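Local coordinates for tRNA dimethylallyltransferase (Bacillus halodurans, PDB 3EXA), which probably transfers a dimethylallyl group from dimethylallyl diphosphate to the adenine at position 37 of tRNAs that read codons beginning with uridine, at residues 21-25 with 54-60; 37-43 with 236-240; 107-111 with 188-194. Residues are numbered along the deposited sequence.

Overall arrangement
The three contacts belong to the P-loop NTPase-like core, whose parallel sheet runs 60-61, 29-33, 94-98, 4-9, 191-198, 284-288. Interaction 1 joins helix 16-25, which follows the P-loop, to the turn leading into edge strand 60-61. Interaction 3 packs helix 102-110 against strand 191-198. Interaction 2 lies beyond the sheet, between two loops overlapping regions that probably meet the substrate tRNA. The contact centres are well separated, by about 21 Å (interactions 1 and 3) to about 26 Å (interactions 2 and 3). Along the chain, segments of 1 and 2 alternate, and both segments of 3 fall between those of 2; residues far apart in sequence thus meet on one core, which probably handles both nucleotide and tRNA.

Interaction 1: residues 21-25 with 54-60; sequences VMLAK and EMDGVPH
Val21, Val58 and Lys25 bury the most surface in this contact, 64, 60 and 53 Å² of a total of 293 Å². Segment 21-25 is helical and belongs to helix 16-25, which follows the P-loop. Segment 54-60 leaves a weakly bonded helix at Asp56 (phi/psi 42/59) and reverses in a type I' turn from Met55 to Val58, closed by Val58 N to Met55 O at 2.9 Å. Gly57, at 84/-32, occupies a turn position where a CB would collide with the preceding carbonyl. The backbones come closest at Val21 and Met55, whose CA atoms lie 6.3 Å apart.

Val21 (chi1 m) points at segment 54-60: its CG1 is 3.4 Å from Glu54 O, just before the turn, and its CB is 4.2 Å from Val58 CG2. Val58 (chi1 t) faces the helix, with CG1 3.9 Å from Ala24 CB and CG2 4.0 Å from Lys25 CG; Val58 also rests on Val31 of strand 29-33. Lys25 (m, t, t, m) bends its last bond back to the turn, so that NZ donates to Asp56 O at 2.8 Å and forms a salt bridge with Asp56 OD2 at 2.6 Å, although the position of OD2 is less certain.

The contact joins the helix after the P-loop of this nucleotide-binding fold to the approach to edge strand 60-61, where Pro59 is backbone-bonded to Val31. Chemically, a small aliphatic seam is closed at its exposed margin by one ammonium group that meets both a carboxylate and a carbonyl of Asp56, tying the charge pair to the backbone of the turn.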
loop_
_atom_site.group_PDB
_atom_site.type_symbol
_atom_site.label_atom_id
_atom_site.label_comp_id
_atom_site.label_asym_id
_atom_site.label_seq_id
_atom_site.Cartn_x
_atom_site.Cartn_y
_atom_site.Cartn_z
ATOM N N VAL A 21 -39.399 -13.697 -4.685
ATOM C CA VAL A 21 -39.639 -15.047 -4.200
ATOM C C VAL A 21 -40.524 -15.808 -5.173
ATOM O O VAL A 21 -40.415 -17.025 -5.285
ATOM C CB VAL A 21 -40.310 -15.062 -2.811
ATOM C CG1 VAL A 21 -39.597 -14.084 -1.878
ATOM C CG2 VAL A 21 -41.774 -14.715 -2.935
HETATM N N MSE A 22 -41.403 -15.090 -5.869
HETATM C CA MSE A 22 -42.311 -15.710 -6.836
HETATM C C MSE A 22 -41.542 -16.103 -8.091
HETATM O O MSE A 22 -41.860 -17.093 -8.737
HETATM C CB MSE A 22 -43.452 -14.754 -7.208
HETATM C CG MSE A 22 -44.505 -14.510 -6.098
HETATM SE SE MSE A 22 -45.482 -16.081 -5.412
HETATM C CE MSE A 22 -44.906 -16.075 -3.544
ATOM N N LEU A 23 -40.534 -15.313 -8.431
ATOM C CA LEU A 23 -39.721 -15.605 -9.584
ATOM C C LEU A 23 -38.820 -16.792 -9.283
ATOM O O LEU A 23 -38.579 -17.636 -10.142
ATOM C CB LEU A 23 -38.866 -14.397 -9.945
ATOM C CG LEU A 23 -39.588 -13.307 -10.723
ATOM C CD1 LEU A 23 -38.638 -12.158 -10.973
ATOM C CD2 LEU A 23 -40.095 -13.870 -12.045
ATOM N N ALA A 24 -38.326 -16.860 -8.054
ATOM C CA ALA A 24 -37.428 -17.940 -7.657
ATOM C C ALA A 24 -38.144 -19.277 -7.497
ATOM O O ALA A 24 -37.515 -20.338 -7.544
ATOM C CB ALA A 24 -36.712 -17.573 -6.364
ATOM N N LYS A 25 -39.457 -19.223 -7.311
ATOM C CA LYS A 25 -40.253 -20.431 -7.154
ATOM C C LYS A 25 -40.370 -21.188 -8.469
ATOM O O LYS A 25 -40.058 -22.378 -8.549
ATOM C CB LYS A 25 -41.648 -20.081 -6.636
ATOM C CG LYS A 25 -41.691 -19.698 -5.172
ATOM C CD LYS A 25 -43.076 -19.215 -4.797
ATOM C CE LYS A 25 -43.188 -18.955 -3.307
ATOM N NZ LYS A 25 -43.082 -20.220 -2.521
ATOM N N GLU A 54 -42.319 -14.492 4.393
ATOM C CA GLU A 54 -42.199 -13.822 3.100
ATOM C C GLU A 54 -41.295 -14.636 2.165
ATOM O O GLU A 54 -41.466 -14.605 0.952
ATOM C CB GLU A 54 -41.615 -12.416 3.270
ATOM C CG GLU A 54 -42.421 -11.509 4.186
ATOM C CD GLU A 54 -41.784 -10.140 4.366
ATOM O OE1 GLU A 54 -41.937 -9.289 3.467
ATOM O OE2 GLU A 54 -41.115 -9.928 5.398
HETATM N N MSE A 55 -40.334 -15.358 2.739
HETATM C CA MSE A 55 -39.420 -16.182 1.953
HETATM C C MSE A 55 -40.211 -17.301 1.302
HETATM O O MSE A 55 -39.853 -17.813 0.236
HETATM C CB MSE A 55 -38.346 -16.795 2.840
HETATM C CG MSE A 55 -37.408 -15.784 3.454
HETATM SE SE MSE A 55 -36.013 -16.586 4.518
HETATM C CE MSE A 55 -35.103 -14.971 5.077
ATOM N N ASP A 56 -41.288 -17.682 1.976
ATOM C CA ASP A 56 -42.174 -18.726 1.506
ATOM C C ASP A 56 -41.381 -19.893 0.935
ATOM O O ASP A 56 -41.521 -20.239 -0.236
ATOM C CB ASP A 56 -43.129 -18.148 0.459
ATOM C CG ASP A 56 -44.320 -19.048 0.186
ATOM O OD1 ASP A 56 -44.772 -19.744 1.121
ATOM O OD2 ASP A 56 -44.821 -19.044 -0.961
ATOM N N GLY A 57 -40.529 -20.489 1.767
ATOM C CA GLY A 57 -39.741 -21.631 1.330
ATOM C C GLY A 57 -38.446 -21.343 0.592
ATOM O O GLY A 57 -37.485 -22.110 0.695
ATOM N N VAL A 58 -38.415 -20.253 -0.164
ATOM C CA VAL A 58 -37.213 -19.909 -0.904
ATOM C C VAL A 58 -36.093 -19.621 0.080
ATOM O O VAL A 58 -36.266 -18.858 1.029
ATOM C CB VAL A 58 -37.421 -18.665 -1.783
ATOM C CG1 VAL A 58 -36.138 -18.354 -2.544
ATOM C CG2 VAL A 58 -38.574 -18.893 -2.750
ATOM N N PRO A 59 -34.932 -20.246 -0.121
ATOM C CA PRO A 59 -33.791 -20.029 0.773
ATOM C C PRO A 59 -33.081 -18.691 0.540
ATOM O O PRO A 59 -32.854 -18.278 -0.604
ATOM C CB PRO A 59 -32.886 -21.220 0.468
ATOM C CG PRO A 59 -33.163 -21.467 -0.984
ATOM C CD PRO A 59 -34.663 -21.346 -1.057
ATOM N N HIS A 60 -32.740 -18.017 1.633
ATOM C CA HIS A 60 -32.060 -16.740 1.547
ATOM C C HIS A 60 -30.720 -16.744 2.270
ATOM O O HIS A 60 -30.584 -17.307 3.359
ATOM C CB HIS A 60 -32.956 -15.626 2.097
ATOM C CG HIS A 60 -34.159 -15.356 1.256
ATOM N ND1 HIS A 60 -34.619 -14.080 0.995
ATOM C CD2 HIS A 60 -35.011 -16.195 0.618
ATOM C CE1 HIS A 60 -35.694 -14.146 0.238
ATOM N NE2 HIS A 60 -35.954 -15.423 -0.004
#

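Interaction 2: residues 37-43 with 236-240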
loop_
_atom_site.group_PDB
_atom_site.type_symbol
_atom_site.label_atom_id
_atom_site.label_comp_id
_atom_site.label_asym_id
_atom_site.label_seq_id
_atom_site.Cartn_x
_atom_site.Cartn_y
_atom_site.Cartn_z
HETATM N N MSE A 37 -27.547 -3.933 5.112
HETATM C CA MSE A 37 -28.091 -3.786 6.458
HETATM C C MSE A 37 -28.752 -5.054 6.971
HETATM O O MSE A 37 -28.854 -5.253 8.179
HETATM C CB MSE A 37 -29.083 -2.622 6.517
HETATM C CG MSE A 37 -28.409 -1.265 6.538
HETATM SE SE MSE A 37 -27.154 -1.070 8.034
HETATM C CE MSE A 37 -25.473 -1.099 7.031
ATOM N N GLN A 38 -29.190 -5.906 6.049
ATOM C CA GLN A 38 -29.841 -7.161 6.396
ATOM C C GLN A 38 -28.888 -8.126 7.087
ATOM O O GLN A 38 -29.330 -9.130 7.644
ATOM C CB GLN A 38 -30.372 -7.858 5.143
ATOM C CG GLN A 38 -31.362 -7.061 4.328
ATOM C CD GLN A 38 -32.683 -6.909 5.029
ATOM O OE1 GLN A 38 -32.758 -6.322 6.107
ATOM N NE2 GLN A 38 -33.737 -7.439 4.426
ATOM N N VAL A 39 -27.588 -7.847 7.041
ATOM C CA VAL A 39 -26.624 -8.756 7.661
ATOM C C VAL A 39 -26.612 -8.674 9.177
ATOM O O VAL A 39 -26.345 -9.672 9.850
ATOM C CB VAL A 39 -25.163 -8.516 7.156
ATOM C CG1 VAL A 39 -25.140 -8.416 5.625
ATOM C CG2 VAL A 39 -24.560 -7.280 7.811
ATOM N N TYR A 40 -26.921 -7.496 9.713
ATOM C CA TYR A 40 -26.902 -7.279 11.161
ATOM C C TYR A 40 -28.074 -7.884 11.911
ATOM O O TYR A 40 -29.218 -7.487 11.721
ATOM C CB TYR A 40 -26.827 -5.777 11.455
ATOM C CG TYR A 40 -25.570 -5.124 10.925
ATOM C CD1 TYR A 40 -24.329 -5.376 11.517
ATOM C CD2 TYR A 40 -25.613 -4.286 9.823
ATOM C CE1 TYR A 40 -23.162 -4.807 11.019
ATOM C CE2 TYR A 40 -24.455 -3.713 9.313
ATOM C CZ TYR A 40 -23.236 -3.976 9.913
ATOM O OH TYR A 40 -22.084 -3.411 9.411
ATOM N N ARG A 41 -27.785 -8.841 12.780
ATOM C CA ARG A 41 -28.840 -9.469 13.553
ATOM C C ARG A 41 -29.270 -8.634 14.746
ATOM O O ARG A 41 -28.460 -7.936 15.358
ATOM C CB ARG A 41 -28.412 -10.864 14.007
ATOM C CG ARG A 41 -26.935 -11.033 14.139
ATOM C CD ARG A 41 -26.608 -12.494 14.181
ATOM N NE ARG A 41 -25.201 -12.704 13.884
ATOM C CZ ARG A 41 -24.626 -13.896 13.792
ATOM N NH1 ARG A 41 -25.342 -14.998 13.977
ATOM N NH2 ARG A 41 -23.334 -13.983 13.511
ATOM N N GLY A 42 -30.562 -8.714 15.059
ATOM C CA GLY A 42 -31.128 -7.963 16.165
ATOM C C GLY A 42 -31.711 -6.656 15.665
ATOM O O GLY A 42 -32.345 -5.920 16.421
HETATM N N MSE A 43 -31.473 -6.379 14.385
HETATM C CA MSE A 43 -31.954 -5.178 13.714
HETATM C C MSE A 43 -32.906 -5.651 12.625
HETATM O O MSE A 43 -32.542 -5.724 11.453
HETATM C CB MSE A 43 -30.769 -4.418 13.103
HETATM C CG MSE A 43 -29.874 -3.754 14.154
HETATM SE SE MSE A 43 -28.141 -3.139 13.544
HETATM C CE MSE A 43 -28.560 -1.359 12.931
ATOM N N GLN A 236 -21.018 1.162 11.642
ATOM C CA GLN A 236 -21.705 1.115 10.366
ATOM C C GLN A 236 -23.207 0.911 10.585
ATOM O O GLN A 236 -24.032 1.706 10.121
ATOM C CB GLN A 236 -21.139 -0.023 9.524
ATOM C CG GLN A 236 -21.677 -0.064 8.122
ATOM C CD GLN A 236 -21.210 -1.287 7.398
ATOM O OE1 GLN A 236 -20.026 -1.620 7.426
ATOM N NE2 GLN A 236 -22.134 -1.972 6.741
ATOM N N SER A 237 -23.541 -0.150 11.313
ATOM C CA SER A 237 -24.928 -0.509 11.618
ATOM C C SER A 237 -25.811 0.651 12.074
ATOM O O SER A 237 -26.909 0.855 11.559
ATOM C CB SER A 237 -24.955 -1.562 12.722
ATOM O OG SER A 237 -24.562 -0.974 13.962
ATOM N N VAL A 238 -25.318 1.384 13.062
ATOM C CA VAL A 238 -26.037 2.489 13.663
ATOM C C VAL A 238 -25.998 3.789 12.880
ATOM O O VAL A 238 -26.757 4.714 13.156
ATOM C CB VAL A 238 -25.506 2.711 15.090
ATOM C CG1 VAL A 238 -25.772 4.121 15.553
ATOM C CG2 VAL A 238 -26.156 1.718 16.021
ATOM N N GLN A 239 -25.118 3.860 11.898
ATOM C CA GLN A 239 -25.017 5.064 11.090
ATOM C C GLN A 239 -25.994 4.968 9.933
ATOM O O GLN A 239 -26.126 5.895 9.133
ATOM C CB GLN A 239 -23.584 5.235 10.570
ATOM C CG GLN A 239 -22.587 5.631 11.652
ATOM C CD GLN A 239 -21.130 5.520 11.211
ATOM O OE1 GLN A 239 -20.721 4.518 10.624
ATOM N NE2 GLN A 239 -20.337 6.541 11.516
ATOM N N ALA A 240 -26.689 3.840 9.854
ATOM C CA ALA A 240 -27.656 3.610 8.784
ATOM C C ALA A 240 -28.812 4.610 8.789
ATOM O O ALA A 240 -29.284 5.046 9.847
ATOM C CB ALA A 240 -28.201 2.189 8.867
#
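One CH-pi interaction, one apolar pair and a few van der Waals contacts account for this loop-to-loop contact, since no hydrogen bond crosses between 37-43 and 236-240. The CH-pi pair is nearly ideal: Ser237 CB stands 3.8 Å from the centroid of the Tyr40 ring and only 1° off its normal. The apolar pair is Met37 with Ala240, Met37 SE lying 3.5 Å from Ala240 CB. Separately, Met43, also a selenomethionine, makes van der Waals contact through CE, 3.6 Å from Ser237 CB and 3.1 Å from Ser237 O. Met43 closes the type II turn that starts at Tyr40, and Gly42 takes the positive phi of 95°.

Among polar groups, Tyr40 OH is 3.0 Å from Gln236 NE2, but the angle is too poor for a hydrogen bond. Tyr40 OH bonds to Glu70 O instead, and the other end of the same amide, Gln236 OE1, bonds to Phe72 N and to His125 NE2 of the second subunit. Ser237 OG likewise bonds to Pro68 O.

Residues 35-38 and 239-244 probably interact with substrate tRNA, as in related enzymes, so the contact, through Met37 and Ala240, joins two loops that probably face the tRNA. One loop follows strand 29-33 and precedes helix 52-55; the other links helix 220-229 to helix 244-251.

Interaction 3: residues 107-111 with 188-194; sequences AVIHQ and SPYNLVM
Ile109 (chi1 p, chi2 t) overlaps Leu192 and Met194, placing CG2 3.3 Å from Leu192 CD1 and CD1 4.2 Å from Met194 SE, and burying 90 Å². This is helix-on-sheet packing in the alpha/beta P-loop NTPase-like fold: the C-terminal part of helix 102-110 lies over the first half of the parallel strand 191-198. Residues 191-194 are extended, with Asn191 at the centre of an inverse gamma turn. Leu192 and Met194 point at the helix, whereas Val193 faces helix 294-317 on the other side of the sheet.

Past the helix, Gln111 takes positive phi (53/46), and its CG sits 3.7 Å from Pro189 CG. Tyr190 (chi1 m) turns its ring edge to the helix, with CE1 3.4 Å from Val108 O, and also touches Ile85 of helix 74-90. The CA atoms of His110 and Ser188 are 4.8 Å apart. Ser188 (chi1 t) bridges the segments: OG accepts Tyr190 N at 3.3 Å, making an ST turn, and donates to Ile109 O at 2.9 Å.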
loop_
_atom_site.group_PDB
_atom_site.type_symbol
_atom_site.label_atom_id
_atom_site.label_comp_id
_atom_site.label_asym_id
_atom_site.label_seq_id
_atom_site.Cartn_x
_atom_site.Cartn_y
_atom_site.Cartn_z
ATOM N N ALA A 107 -20.145 -4.639 -7.455
ATOM C CA ALA A 107 -18.919 -5.320 -7.096
ATOM C C ALA A 107 -19.009 -6.815 -7.384
ATOM O O ALA A 107 -18.009 -7.448 -7.706
ATOM C CB ALA A 107 -18.608 -5.082 -5.631
ATOM N N VAL A 108 -20.211 -7.372 -7.271
ATOM C CA VAL A 108 -20.433 -8.797 -7.513
ATOM C C VAL A 108 -20.590 -9.121 -8.993
ATOM O O VAL A 108 -20.012 -10.082 -9.489
ATOM C CB VAL A 108 -21.703 -9.289 -6.796
ATOM C CG1 VAL A 108 -22.104 -10.658 -7.320
ATOM C CG2 VAL A 108 -21.462 -9.330 -5.300
ATOM N N ILE A 109 -21.374 -8.314 -9.695
ATOM C CA ILE A 109 -21.609 -8.581 -11.096
ATOM C C ILE A 109 -20.426 -8.242 -11.979
ATOM O O ILE A 109 -20.415 -8.596 -13.156
ATOM C CB ILE A 109 -22.836 -7.825 -11.623
ATOM C CG1 ILE A 109 -22.575 -6.320 -11.615
ATOM C CG2 ILE A 109 -24.042 -8.152 -10.784
ATOM C CD1 ILE A 109 -23.682 -5.536 -12.302
ATOM N N HIS A 110 -19.430 -7.560 -11.424
ATOM C CA HIS A 110 -18.253 -7.185 -12.202
ATOM C C HIS A 110 -16.978 -7.812 -11.660
ATOM O O HIS A 110 -15.918 -7.705 -12.274
ATOM C CB HIS A 110 -18.098 -5.660 -12.236
ATOM C CG HIS A 110 -19.132 -4.967 -13.065
ATOM N ND1 HIS A 110 -19.938 -3.964 -12.565
ATOM C CD2 HIS A 110 -19.486 -5.118 -14.363
ATOM C CE1 HIS A 110 -20.739 -3.528 -13.519
ATOM N NE2 HIS A 110 -20.486 -4.212 -14.623
ATOM N N GLN A 111 -17.077 -8.470 -10.511
ATOM C CA GLN A 111 -15.908 -9.103 -9.913
ATOM C C GLN A 111 -14.742 -8.124 -9.771
ATOM O O GLN A 111 -13.606 -8.461 -10.107
ATOM C CB GLN A 111 -15.455 -10.294 -10.765
ATOM C CG GLN A 111 -16.359 -11.493 -10.694
ATOM C CD GLN A 111 -16.559 -11.973 -9.276
ATOM O OE1 GLN A 111 -17.309 -11.376 -8.498
ATOM N NE2 GLN A 111 -15.879 -13.053 -8.924
ATOM N N SER A 188 -19.016 -8.174 -17.348
ATOM C CA SER A 188 -19.519 -9.184 -16.431
ATOM C C SER A 188 -19.167 -10.609 -16.839
ATOM O O SER A 188 -19.344 -10.999 -17.995
ATOM C CB SER A 188 -21.036 -9.092 -16.311
ATOM O OG SER A 188 -21.506 -10.056 -15.382
ATOM N N PRO A 189 -18.665 -11.410 -15.887
ATOM C CA PRO A 189 -18.303 -12.796 -16.167
ATOM C C PRO A 189 -19.517 -13.720 -16.114
ATOM O O PRO A 189 -19.420 -14.885 -16.487
ATOM C CB PRO A 189 -17.309 -13.114 -15.060
ATOM C CG PRO A 189 -17.908 -12.381 -13.902
ATOM C CD PRO A 189 -18.207 -11.026 -14.540
ATOM N N TYR A 190 -20.654 -13.216 -15.638
ATOM C CA TYR A 190 -21.864 -14.043 -15.546
ATOM C C TYR A 190 -22.816 -13.878 -16.738
ATOM O O TYR A 190 -22.700 -12.936 -17.529
ATOM C CB TYR A 190 -22.667 -13.715 -14.270
ATOM C CG TYR A 190 -21.953 -13.916 -12.953
ATOM C CD1 TYR A 190 -21.389 -12.845 -12.277
ATOM C CD2 TYR A 190 -21.843 -15.186 -12.385
ATOM C CE1 TYR A 190 -20.731 -13.027 -11.071
ATOM C CE2 TYR A 190 -21.184 -15.384 -11.177
ATOM C CZ TYR A 190 -20.627 -14.296 -10.522
ATOM O OH TYR A 190 -19.964 -14.478 -9.329
ATOM N N ASN A 191 -23.744 -14.825 -16.858
ATOM C CA ASN A 191 -24.789 -14.771 -17.878
ATOM C C ASN A 191 -25.816 -14.028 -17.037
ATOM O O ASN A 191 -26.684 -14.640 -16.408
ATOM C CB ASN A 191 -25.303 -16.181 -18.211
ATOM C CG ASN A 191 -26.501 -16.167 -19.151
ATOM O OD1 ASN A 191 -27.151 -15.133 -19.341
ATOM N ND2 ASN A 191 -26.812 -17.324 -19.726
ATOM N N LEU A 192 -25.674 -12.709 -16.990
ATOM C CA LEU A 192 -26.542 -11.886 -16.176
ATOM C C LEU A 192 -27.745 -11.260 -16.863
ATOM O O LEU A 192 -27.693 -10.846 -18.026
ATOM C CB LEU A 192 -25.713 -10.791 -15.493
ATOM C CG LEU A 192 -26.406 -9.826 -14.509
ATOM C CD1 LEU A 192 -25.390 -9.291 -13.539
ATOM C CD2 LEU A 192 -27.068 -8.676 -15.263
ATOM N N VAL A 193 -28.836 -11.229 -16.103
ATOM C CA VAL A 193 -30.098 -10.631 -16.491
ATOM C C VAL A 193 -30.443 -9.745 -15.290
ATOM O O VAL A 193 -30.635 -10.224 -14.164
ATOM C CB VAL A 193 -31.205 -11.686 -16.709
ATOM C CG1 VAL A 193 -32.534 -10.998 -16.990
ATOM C CG2 VAL A 193 -30.841 -12.585 -17.885
HETATM N N MSE A 194 -30.476 -8.444 -15.534
HETATM C CA MSE A 194 -30.759 -7.477 -14.495
HETATM C C MSE A 194 -32.082 -6.777 -14.779
HETATM O O MSE A 194 -32.261 -6.196 -15.846
HETATM C CB MSE A 194 -29.628 -6.456 -14.452
HETATM C CG MSE A 194 -29.396 -5.846 -13.094
HETATM SE SE MSE A 194 -27.731 -4.861 -13.010
HETATM C CE MSE A 194 -28.355 -3.354 -11.977
#